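Local atomic coordinates of Lmo0488 protein (Listeria monocytogenes serovar 1/2a, PDB entry 5TED), a protein that activates transcription of protocatechuate biosynthesis genes in response to shikimate, as a LysR-type regulator that probably acts by binding DNA. Residues A[70-75]-A[199-204]; A[57-62]-A[179-184]; A[80-85]-A[163-168]. One frame throughout, in Å; residues are numbered along the deposited sequence.

Contact 1 (A[70-75]-A[199-204])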
loop_
_atom_site.group_PDB
_atom_site.type_symbol
_atom_site.label_atom_id
_atom_site.label_comp_id
_atom_site.label_asym_id
_atom_site.label_seq_id
_atom_site.Cartn_x
_atom_site.Cartn_y
_atom_site.Cartn_z
ATOM N N GLU A 70 -11.512 -10.408 20.066
ATOM C CA GLU A 70 -12.904 -10.477 19.651
ATOM C C GLU A 70 -13.010 -10.004 18.210
ATOM O O GLU A 70 -12.611 -8.882 17.900
ATOM C CB GLU A 70 -13.769 -9.606 20.551
ATOM C CG GLU A 70 -15.179 -9.471 20.053
ATOM C CD GLU A 70 -15.939 -8.405 20.776
ATOM O OE1 GLU A 70 -15.689 -7.209 20.533
ATOM O OE2 GLU A 70 -16.788 -8.769 21.599
ATOM N N PHE A 71 -13.556 -10.847 17.336
ATOM C CA PHE A 71 -13.788 -10.499 15.939
ATOM C C PHE A 71 -15.291 -10.361 15.719
ATOM O O PHE A 71 -16.042 -11.288 16.031
ATOM C CB PHE A 71 -13.230 -11.568 14.997
ATOM C CG PHE A 71 -11.732 -11.761 15.077
ATOM C CD1 PHE A 71 -11.187 -12.686 15.964
ATOM C CD2 PHE A 71 -10.876 -11.047 14.252
ATOM C CE1 PHE A 71 -9.805 -12.895 16.035
ATOM C CE2 PHE A 71 -9.488 -11.254 14.305
ATOM C CZ PHE A 71 -8.958 -12.180 15.208
ATOM N N LEU A 72 -15.733 -9.200 15.233
ATOM C CA LEU A 72 -17.137 -8.980 14.902
ATOM C C LEU A 72 -17.260 -8.565 13.442
ATOM O O LEU A 72 -16.504 -7.694 12.980
ATOM C CB LEU A 72 -17.789 -7.913 15.814
ATOM C CG LEU A 72 -17.892 -8.323 17.294
ATOM C CD1 LEU A 72 -18.385 -7.191 18.126
ATOM C CD2 LEU A 72 -18.833 -9.493 17.445
ATOM N N PRO A 73 -18.208 -9.132 12.696
ATOM C CA PRO A 73 -18.266 -8.871 11.252
ATOM C C PRO A 73 -18.481 -7.389 10.970
ATOM O O PRO A 73 -19.298 -6.731 11.614
ATOM C CB PRO A 73 -19.457 -9.726 10.786
ATOM C CG PRO A 73 -20.283 -9.937 12.010
ATOM C CD PRO A 73 -19.321 -9.975 13.163
ATOM N N LEU A 74 -17.708 -6.850 10.025
ATOM C CA LEU A 74 -17.805 -5.436 9.667
ATOM C C LEU A 74 -18.161 -5.226 8.206
ATOM O O LEU A 74 -19.098 -4.477 7.913
ATOM C CB LEU A 74 -16.494 -4.698 9.990
ATOM C CG LEU A 74 -16.472 -3.214 9.583
ATOM C CD1 LEU A 74 -17.457 -2.383 10.397
ATOM C CD2 LEU A 74 -15.048 -2.654 9.720
ATOM N N THR A 75 -17.467 -5.880 7.276
ATOM C CA THR A 75 -17.772 -5.730 5.852
ATOM C C THR A 75 -17.360 -7.018 5.139
ATOM O O THR A 75 -17.028 -8.018 5.778
ATOM C CB THR A 75 -17.088 -4.477 5.289
ATOM O OG1 THR A 75 -17.478 -4.287 3.932
ATOM C CG2 THR A 75 -15.547 -4.577 5.386
ATOM N N PHE A 199 -20.395 2.509 16.567
ATOM C CA PHE A 199 -20.807 3.156 15.329
ATOM C C PHE A 199 -20.464 2.305 14.117
ATOM O O PHE A 199 -21.303 2.099 13.224
ATOM C CB PHE A 199 -20.157 4.532 15.202
ATOM C CG PHE A 199 -20.174 5.050 13.803
ATOM C CD1 PHE A 199 -21.268 5.732 13.323
ATOM C CD2 PHE A 199 -19.086 4.854 12.973
ATOM C CE1 PHE A 199 -21.292 6.192 12.017
ATOM C CE2 PHE A 199 -19.097 5.316 11.677
ATOM C CZ PHE A 199 -20.199 5.989 11.199
ATOM N N ALA A 200 -19.221 1.816 14.058
ATOM C CA ALA A 200 -18.766 1.089 12.878
ATOM C C ALA A 200 -19.514 -0.222 12.697
ATOM O O ALA A 200 -19.869 -0.581 11.571
ATOM C CB ALA A 200 -17.268 0.826 12.975
ATOM N N LEU A 201 -19.767 -0.952 13.784
ATOM C CA LEU A 201 -20.502 -2.210 13.645
ATOM C C LEU A 201 -21.931 -1.973 13.161
ATOM O O LEU A 201 -22.448 -2.720 12.308
ATOM C CB LEU A 201 -20.494 -2.956 14.980
ATOM C CG LEU A 201 -19.119 -3.552 15.319
ATOM C CD1 LEU A 201 -19.116 -4.220 16.684
ATOM C CD2 LEU A 201 -18.698 -4.543 14.240
ATOM N N ARG A 202 -22.596 -0.955 13.717
ATOM C CA ARG A 202 -23.936 -0.595 13.258
ATOM C C ARG A 202 -23.921 -0.212 11.786
ATOM O O ARG A 202 -24.798 -0.621 11.014
ATOM C CB ARG A 202 -24.497 0.561 14.088
ATOM C CG ARG A 202 -25.063 0.198 15.459
ATOM C CD ARG A 202 -25.911 1.359 16.048
ATOM N NE ARG A 202 -25.268 2.672 15.917
ATOM C CZ ARG A 202 -24.498 3.234 16.851
ATOM N NH1 ARG A 202 -24.272 2.603 18.004
ATOM N NH2 ARG A 202 -23.947 4.431 16.639
ATOM N N TYR A 203 -22.941 0.605 11.390
ATOM C CA TYR A 203 -22.837 1.065 10.006
ATOM C C TYR A 203 -22.599 -0.104 9.052
ATOM O O TYR A 203 -23.236 -0.201 7.996
ATOM C CB TYR A 203 -21.690 2.077 9.892
ATOM C CG TYR A 203 -21.748 2.904 8.620
ATOM C CD1 TYR A 203 -21.149 2.459 7.441
ATOM C CD2 TYR A 203 -22.439 4.115 8.596
ATOM C CE1 TYR A 203 -21.220 3.207 6.279
ATOM C CE2 TYR A 203 -22.514 4.877 7.447
ATOM C CZ TYR A 203 -21.907 4.419 6.285
ATOM O OH TYR A 203 -21.998 5.178 5.118
ATOM N N GLY A 204 -21.669 -0.994 9.408
ATOM C CA GLY A 204 -21.397 -2.156 8.569
ATOM C C GLY A 204 -22.606 -3.061 8.421
ATOM O O GLY A 204 -22.887 -3.575 7.334
HETATM O O HOH W 1 -21.746 -5.501 11.998
#
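A single water oxygen is the best-held polar atom here, and two bonds grip it: it donates one hydrogen to P73 O at 2.8 Å and the other to L201 O at 2.9 Å. This bridge is the polar link between strand 70-75 and helix 199-204; no direct hydrogen bond spans them. Next in order comes A200 O, which accepts the helical bond from G204 N and has the L74 methyl CD1 lying 3.2 Å away. L74 reaches that carbonyl because its CG stands anti to the backbone N (chi1 177°), and the same CD1 meets A200 CB at 4.1 Å. The arrangement illustrates how a helix packs on the sheet of an alpha/beta subdomain in the periplasmic-binding-protein fold of the LysR effector-binding domain, with strand and helix axes inclined at 58°. L74 and T75 both face I179 on the neighbouring strand, forming a classic beta bulge. L74 O, next to this irregularity, receives a CA-H...O contact from G204 CA at 3.3 Å; glycine has no side chain to hold the backbones apart. Toward the start of the strand the side-chain contact is apolar. L72 and L201 cross at about a right angle, each with CG anti to its carbonyl carbon, and they meet tip to tip at a tight 3.4 Å between L72 CD1 and L201 CD1. The second L201 methyl, CD2, turns to the strand backbone and lies 3.5 Å from P73 O, methyl against the carbonyl that also accepts from the water. F199 and Y203 pack on helix 17-26, where Y203 OH bonds to E20, while E70 OE1 forms a salt bridge with K197.

Contact 2 (A[57-62]-A[179-184]). With SKM ((3R,4S,5R)-3,4,5-trihydroxycyclohex-1-ene-1-carboxylic acid), chain D.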
loop_
_atom_site.group_PDB
_atom_site.type_symbol
_atom_site.label_atom_id
_atom_site.label_comp_id
_atom_site.label_asym_id
_atom_site.label_seq_id
_atom_site.Cartn_x
_atom_site.Cartn_y
_atom_site.Cartn_z
ATOM N N LEU A 57 -8.143 -0.450 18.085
ATOM C CA LEU A 57 -9.073 -1.260 17.306
ATOM C C LEU A 57 -8.390 -1.628 16.001
ATOM O O LEU A 57 -7.527 -0.892 15.518
ATOM C CB LEU A 57 -10.371 -0.509 16.975
ATOM C CG LEU A 57 -11.213 0.069 18.120
ATOM C CD1 LEU A 57 -12.300 1.007 17.604
ATOM C CD2 LEU A 57 -11.818 -1.055 18.945
ATOM N N ALA A 58 -8.816 -2.738 15.401
ATOM C CA ALA A 58 -8.269 -3.122 14.111
ATOM C C ALA A 58 -9.393 -3.586 13.197
ATOM O O ALA A 58 -10.454 -4.015 13.651
ATOM C CB ALA A 58 -7.213 -4.221 14.244
ATOM N N ILE A 59 -9.153 -3.460 11.899
ATOM C CA ILE A 59 -10.024 -3.995 10.868
ATOM C C ILE A 59 -9.188 -4.968 10.047
ATOM O O ILE A 59 -8.223 -4.550 9.384
ATOM C CB ILE A 59 -10.601 -2.884 9.974
ATOM C CG1 ILE A 59 -11.415 -1.884 10.826
ATOM C CG2 ILE A 59 -11.430 -3.514 8.839
ATOM C CD1 ILE A 59 -11.902 -0.635 10.052
ATOM N N CYS A 60 -9.546 -6.252 10.083
ATOM C CA CYS A 60 -8.664 -7.253 9.482
ATOM C C CYS A 60 -9.424 -8.562 9.252
ATOM O O CYS A 60 -10.643 -8.647 9.449
ATOM C CB CYS A 60 -7.420 -7.472 10.358
ATOM S SG CYS A 60 -7.797 -8.205 11.958
ATOM N N SER A 61 -8.688 -9.588 8.812
ATOM C CA SER A 61 -9.243 -10.917 8.590
ATOM C C SER A 61 -9.399 -11.652 9.914
ATOM O O SER A 61 -8.670 -11.406 10.883
ATOM C CB SER A 61 -8.341 -11.751 7.668
ATOM O OG SER A 61 -8.236 -11.167 6.371
ATOM N N TYR A 62 -10.356 -12.569 9.949
ATOM C CA TYR A 62 -10.472 -13.473 11.084
ATOM C C TYR A 62 -9.243 -14.372 11.168
ATOM O O TYR A 62 -8.703 -14.806 10.146
ATOM C CB TYR A 62 -11.738 -14.317 10.945
ATOM C CG TYR A 62 -11.948 -15.310 12.070
ATOM C CD1 TYR A 62 -12.375 -14.887 13.323
ATOM C CD2 TYR A 62 -11.733 -16.669 11.880
ATOM C CE1 TYR A 62 -12.574 -15.786 14.362
ATOM C CE2 TYR A 62 -11.937 -17.581 12.917
ATOM C CZ TYR A 62 -12.355 -17.128 14.150
ATOM O OH TYR A 62 -12.550 -18.010 15.184
ATOM N N ILE A 179 -14.645 -9.396 6.549
ATOM C CA ILE A 179 -13.661 -8.557 7.228
ATOM C C ILE A 179 -14.254 -8.122 8.563
ATOM O O ILE A 179 -15.443 -7.786 8.642
ATOM C CB ILE A 179 -13.282 -7.340 6.359
ATOM C CG1 ILE A 179 -12.478 -7.802 5.134
ATOM C CG2 ILE A 179 -12.520 -6.285 7.185
ATOM C CD1 ILE A 179 -12.240 -6.721 4.127
ATOM N N TYR A 180 -13.425 -8.109 9.604
ATOM C CA TYR A 180 -13.894 -7.997 10.977
ATOM C C TYR A 180 -13.302 -6.783 11.668
ATOM O O TYR A 180 -12.191 -6.352 11.360
ATOM C CB TYR A 180 -13.528 -9.250 11.781
ATOM C CG TYR A 180 -14.190 -10.475 11.237
ATOM C CD1 TYR A 180 -13.670 -11.131 10.121
ATOM C CD2 TYR A 180 -15.348 -10.976 11.816
ATOM C CE1 TYR A 180 -14.279 -12.259 9.597
ATOM C CE2 TYR A 180 -15.974 -12.108 11.290
ATOM C CZ TYR A 180 -15.430 -12.738 10.186
ATOM O OH TYR A 180 -16.039 -13.860 9.675
ATOM N N LEU A 181 -14.078 -6.218 12.587
ATOM C CA LEU A 181 -13.571 -5.252 13.541
ATOM C C LEU A 181 -13.038 -6.048 14.726
ATOM O O LEU A 181 -13.779 -6.821 15.346
ATOM C CB LEU A 181 -14.667 -4.267 13.967
ATOM C CG LEU A 181 -14.266 -3.024 14.772
ATOM C CD1 LEU A 181 -13.592 -3.385 16.074
ATOM C CD2 LEU A 181 -13.367 -2.140 13.957
ATOM N N ALA A 182 -11.746 -5.919 14.993
ATOM C CA ALA A 182 -11.085 -6.728 16.008
ATOM C C ALA A 182 -10.649 -5.850 17.176
ATOM O O ALA A 182 -10.205 -4.712 16.977
ATOM C CB ALA A 182 -9.887 -7.477 15.405
ATOM N N SER A 183 -10.798 -6.382 18.396
ATOM C CA SER A 183 -10.410 -5.692 19.620
ATOM C C SER A 183 -10.023 -6.726 20.672
ATOM O O SER A 183 -10.353 -7.911 20.554
ATOM C CB SER A 183 -11.537 -4.800 20.151
ATOM O OG SER A 183 -12.694 -5.562 20.461
ATOM N N LEU A 184 -9.310 -6.266 21.707
ATOM C CA LEU A 184 -8.921 -7.157 22.798
ATOM C C LEU A 184 -10.131 -7.478 23.657
ATOM O O LEU A 184 -10.807 -6.576 24.156
ATOM C CB LEU A 184 -7.840 -6.524 23.673
ATOM C CG LEU A 184 -6.400 -6.527 23.195
ATOM C CD1 LEU A 184 -5.490 -5.967 24.316
ATOM C CD2 LEU A 184 -5.988 -7.941 22.776
HETATM O O12 SKM D . -4.350 -6.250 1.467
HETATM C C8 SKM D . -3.860 -7.556 1.180
HETATM C C6 SKM D . -2.948 -7.971 2.118
HETATM O O7 SKM D . -2.468 -9.284 1.833
HETATM C C5 SKM D . -3.562 -8.047 3.650
HETATM C C4 SKM D . -4.819 -8.800 3.724
HETATM C C1 SKM D . -5.348 -9.356 5.055
HETATM O O2 SKM D . -4.542 -9.499 6.019
HETATM O O3 SKM D . -6.568 -9.684 5.170
HETATM C C10 SKM D . -5.692 -8.982 2.392
HETATM C C9 SKM D . -5.162 -8.627 1.111
HETATM O O11 SKM D . -6.163 -8.042 0.377
#
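At its tightest, the pairing of strand 57-60 with strand 179-184 brings two isoleucine methyls together: I59 CG2 and I179 CG2 are only 3.4 Å apart, the two side chains crossing obliquely. In both residues CG2 is anti to the backbone N, which aims these branches at one another. I59 CG1 meets L181 CD2 at 3.7 Å, extending the buried apolar face. The backbones form a regular antiparallel pair, with A58-A182 and C60-Y180 as the hydrogen-bonded positions and I59-L181 the non-hydrogen-bonded one. The straightest of the four bonds, A182 N to A58 O at 2.7 Å, has an N-H...O angle of 174°, although its donor sits above the carbonyl plane. Y180 O takes C60 N and also a CA-H...O contact from I59 CA.

Beyond C60 the contact loosens toward solvent. Y62 is exposed; its CG is anti to the backbone N (chi1 179°), its CB rests 3.5 Å from Y180 CE1, and its ring turns an edge to the Y180 face. The centroids of the Y62 and Y180 rings lie 5.8 Å apart, with planes at 51°, while C60 O sits in plane at the Y180 ring edge. Between these two regimes, S61 points its CB away from strand 179-184 and serves the effector site: S61 OG donates to the shikimate carboxylate oxygen O3 at 2.5 Å. R177 bonds both to S61 OG and to the ligand, and its charge would be expected to reinforce the grip on the carboxylate. T43 holds S61 N and the ligand as well.

Within the sheet, strand 57-60 lies between strands 4-10 and 177-184, helix 43-51 packs on A58, C60 and A182, and helix 191-208 packs against L57 and L181.

Contact 3 (A[80-85]-A[163-168])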
loop_
_atom_site.group_PDB
_atom_site.type_symbol
_atom_site.label_atom_id
_atom_site.label_comp_id
_atom_site.label_asym_id
_atom_site.label_seq_id
_atom_site.Cartn_x
_atom_site.Cartn_y
_atom_site.Cartn_z
ATOM N N VAL A 80 -12.010 -12.276 -6.909
ATOM C CA VAL A 80 -12.040 -12.374 -8.362
ATOM C C VAL A 80 -10.690 -12.892 -8.838
ATOM O O VAL A 80 -9.699 -12.866 -8.110
ATOM C CB VAL A 80 -12.344 -11.019 -9.041
ATOM C CG1 VAL A 80 -13.777 -10.616 -8.821
ATOM C CG2 VAL A 80 -11.375 -9.919 -8.534
ATOM N N VAL A 81 -10.652 -13.337 -10.090
ATOM C CA VAL A 81 -9.395 -13.665 -10.753
ATOM C C VAL A 81 -9.063 -12.532 -11.719
ATOM O O VAL A 81 -9.937 -12.071 -12.472
ATOM C CB VAL A 81 -9.473 -15.029 -11.464
ATOM C CG1 VAL A 81 -8.270 -15.224 -12.372
ATOM C CG2 VAL A 81 -9.529 -16.165 -10.435
ATOM N N VAL A 82 -7.809 -12.062 -11.674
ATOM C CA VAL A 82 -7.346 -10.920 -12.452
ATOM C C VAL A 82 -6.220 -11.387 -13.371
ATOM O O VAL A 82 -5.279 -12.053 -12.928
ATOM C CB VAL A 82 -6.881 -9.765 -11.542
ATOM C CG1 VAL A 82 -6.603 -8.533 -12.356
ATOM C CG2 VAL A 82 -7.934 -9.488 -10.468
ATOM N N VAL A 83 -6.321 -11.040 -14.652
ATOM C CA VAL A 83 -5.386 -11.506 -15.661
ATOM C C VAL A 83 -5.048 -10.334 -16.556
ATOM O O VAL A 83 -5.818 -9.375 -16.656
ATOM C CB VAL A 83 -5.969 -12.690 -16.485
ATOM C CG1 VAL A 83 -6.417 -13.816 -15.557
ATOM C CG2 VAL A 83 -7.137 -12.232 -17.356
ATOM N N ALA A 84 -3.876 -10.396 -17.191
ATOM C CA ALA A 84 -3.529 -9.342 -18.133
ATOM C C ALA A 84 -4.582 -9.283 -19.236
ATOM O O ALA A 84 -5.248 -10.273 -19.546
ATOM C CB ALA A 84 -2.136 -9.572 -18.723
ATOM N N GLU A 85 -4.730 -8.106 -19.836
ATOM C CA GLU A 85 -5.836 -7.892 -20.758
ATOM C C GLU A 85 -5.732 -8.740 -22.021
ATOM O O GLU A 85 -6.740 -8.921 -22.706
ATOM C CB GLU A 85 -5.943 -6.390 -21.057
ATOM C CG GLU A 85 -4.818 -5.798 -21.880
ATOM C CD GLU A 85 -4.976 -4.295 -22.079
ATOM O OE1 GLU A 85 -4.023 -3.665 -22.578
ATOM O OE2 GLU A 85 -6.036 -3.738 -21.713
ATOM N N TYR A 163 -6.005 -0.562 -14.445
ATOM C CA TYR A 163 -4.852 -1.274 -14.963
ATOM C C TYR A 163 -5.265 -2.050 -16.206
ATOM O O TYR A 163 -6.450 -2.252 -16.472
ATOM C CB TYR A 163 -4.261 -2.220 -13.908
ATOM C CG TYR A 163 -3.649 -1.504 -12.726
ATOM C CD1 TYR A 163 -4.455 -0.968 -11.729
ATOM C CD2 TYR A 163 -2.274 -1.398 -12.584
ATOM C CE1 TYR A 163 -3.915 -0.325 -10.636
ATOM C CE2 TYR A 163 -1.711 -0.748 -11.477
ATOM C CZ TYR A 163 -2.549 -0.211 -10.512
ATOM O OH TYR A 163 -2.039 0.431 -9.399
ATOM N N ASN A 164 -4.269 -2.467 -16.983
ATOM C CA ASN A 164 -4.520 -3.192 -18.232
ATOM C C ASN A 164 -4.795 -4.662 -17.918
ATOM O O ASN A 164 -4.033 -5.564 -18.279
ATOM C CB ASN A 164 -3.330 -3.056 -19.168
ATOM C CG ASN A 164 -2.964 -1.627 -19.432
ATOM O OD1 ASN A 164 -3.834 -0.787 -19.615
ATOM N ND2 ASN A 164 -1.665 -1.338 -19.465
ATOM N N VAL A 165 -5.923 -4.893 -17.235
ATOM C CA VAL A 165 -6.290 -6.223 -16.758
ATOM C C VAL A 165 -7.774 -6.468 -16.994
ATOM O O VAL A 165 -8.579 -5.536 -17.090
ATOM C CB VAL A 165 -5.964 -6.423 -15.253
ATOM C CG1 VAL A 165 -4.469 -6.266 -14.983
ATOM C CG2 VAL A 165 -6.767 -5.438 -14.394
ATOM N N LYS A 166 -8.127 -7.742 -17.094
ATOM C CA LYS A 166 -9.510 -8.193 -17.155
ATOM C C LYS A 166 -9.856 -8.822 -15.817
ATOM O O LYS A 166 -9.114 -9.683 -15.336
ATOM C CB LYS A 166 -9.692 -9.213 -18.286
ATOM C CG LYS A 166 -11.044 -9.910 -18.321
ATOM C CD LYS A 166 -12.169 -8.961 -18.699
ATOM C CE LYS A 166 -13.467 -9.716 -19.002
ATOM N NZ LYS A 166 -13.447 -10.406 -20.331
ATOM N N VAL A 167 -10.981 -8.417 -15.225
ATOM C CA VAL A 167 -11.415 -8.950 -13.938
ATOM C C VAL A 167 -12.468 -10.019 -14.201
ATOM O O VAL A 167 -13.482 -9.753 -14.859
ATOM C CB VAL A 167 -11.958 -7.837 -13.017
ATOM C CG1 VAL A 167 -12.472 -8.420 -11.703
ATOM C CG2 VAL A 167 -10.891 -6.782 -12.741
ATOM N N LEU A 168 -12.232 -11.231 -13.699
ATOM C CA LEU A 168 -13.104 -12.378 -13.946
ATOM C C LEU A 168 -13.800 -12.770 -12.660
ATOM O O LEU A 168 -13.141 -13.008 -11.641
ATOM C CB LEU A 168 -12.316 -13.587 -14.464
ATOM C CG LEU A 168 -11.455 -13.289 -15.686
ATOM C CD1 LEU A 168 -10.438 -14.378 -15.923
ATOM C CD2 LEU A 168 -12.359 -13.081 -16.897
#
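Strands 80-84 and 165-168 form an antiparallel pair in the periplasmic-binding-protein fold of the effector-binding domain, in the region reached by the far end of the long strand 69-84. Their side chains fall into three kinds of meeting. Oblique crossings occur on the side of V82 and V167, where V80 and V165 join them. There V82 CG1, anti to its backbone N (chi1 -172°), lies 3.6 Å from V165 CB, so V82 leans diagonally toward V165, although its paired residue is V167. V80 CG2 touches V167 CG1 at 3.7 Å.

V83 and K166, by contrast, lie side by side and point the same way, while V83 and L168 cross at about a right angle, CG1 of the valine standing 4.1 Å from CD1 of the leucine. L168 and V81 also meet I95 of strand 94-95, whereas V82 and V165 pack on V145 of helix 138-146. K166 bends at chi2 and chi4, and its ammonium NZ turns away to a salt bridge with D93 and to the carbonyls of Y92 and A90.

Two hydrogen-bonded pairs, V81-L168 and V83-K166, set the register of the strands; the shortest bond, L168 N to V81 O at 2.7 Å, runs nearly along the C=O axis. At the exposed end, where N164 centres an inverse gamma turn, the E85 and N164 side chains again lie alongside, carboxylate and amide planes only 24° apart. E85 CG occupies the crowded position between N and carbonyl carbon, and the chain then extends so that OE1 comes 3.5 Å from N164 CB. Y163, the first residue of the turn, meets H16 of the second subunit. The last backbone bond, E85 N to N164 O, is 3.1 Å long, its donor 39° out of the carbonyl plane.

Overall arrangement
From the N terminus the chain lays down 57-62, 70-75 and 80-85 in turn, the last two on the same long strand. The first loop to close is that of contact 3, when 163-168 returns to 80-85; it is nested inside both others. Contact 2 closes next, as 179-184 pairs with 57-62, and contact 1 last, when helix 199-204 comes back to 70-75. The segments of contacts 1 and 2 alternate, so their loops cross, and the two touch where strands 69-84 and 177-184 run side by side. Contact 3 lies on the opposite side of the chain's centre from the other two, about 30 Å from contact 1 between centres, yet strand 69-84 links both regions.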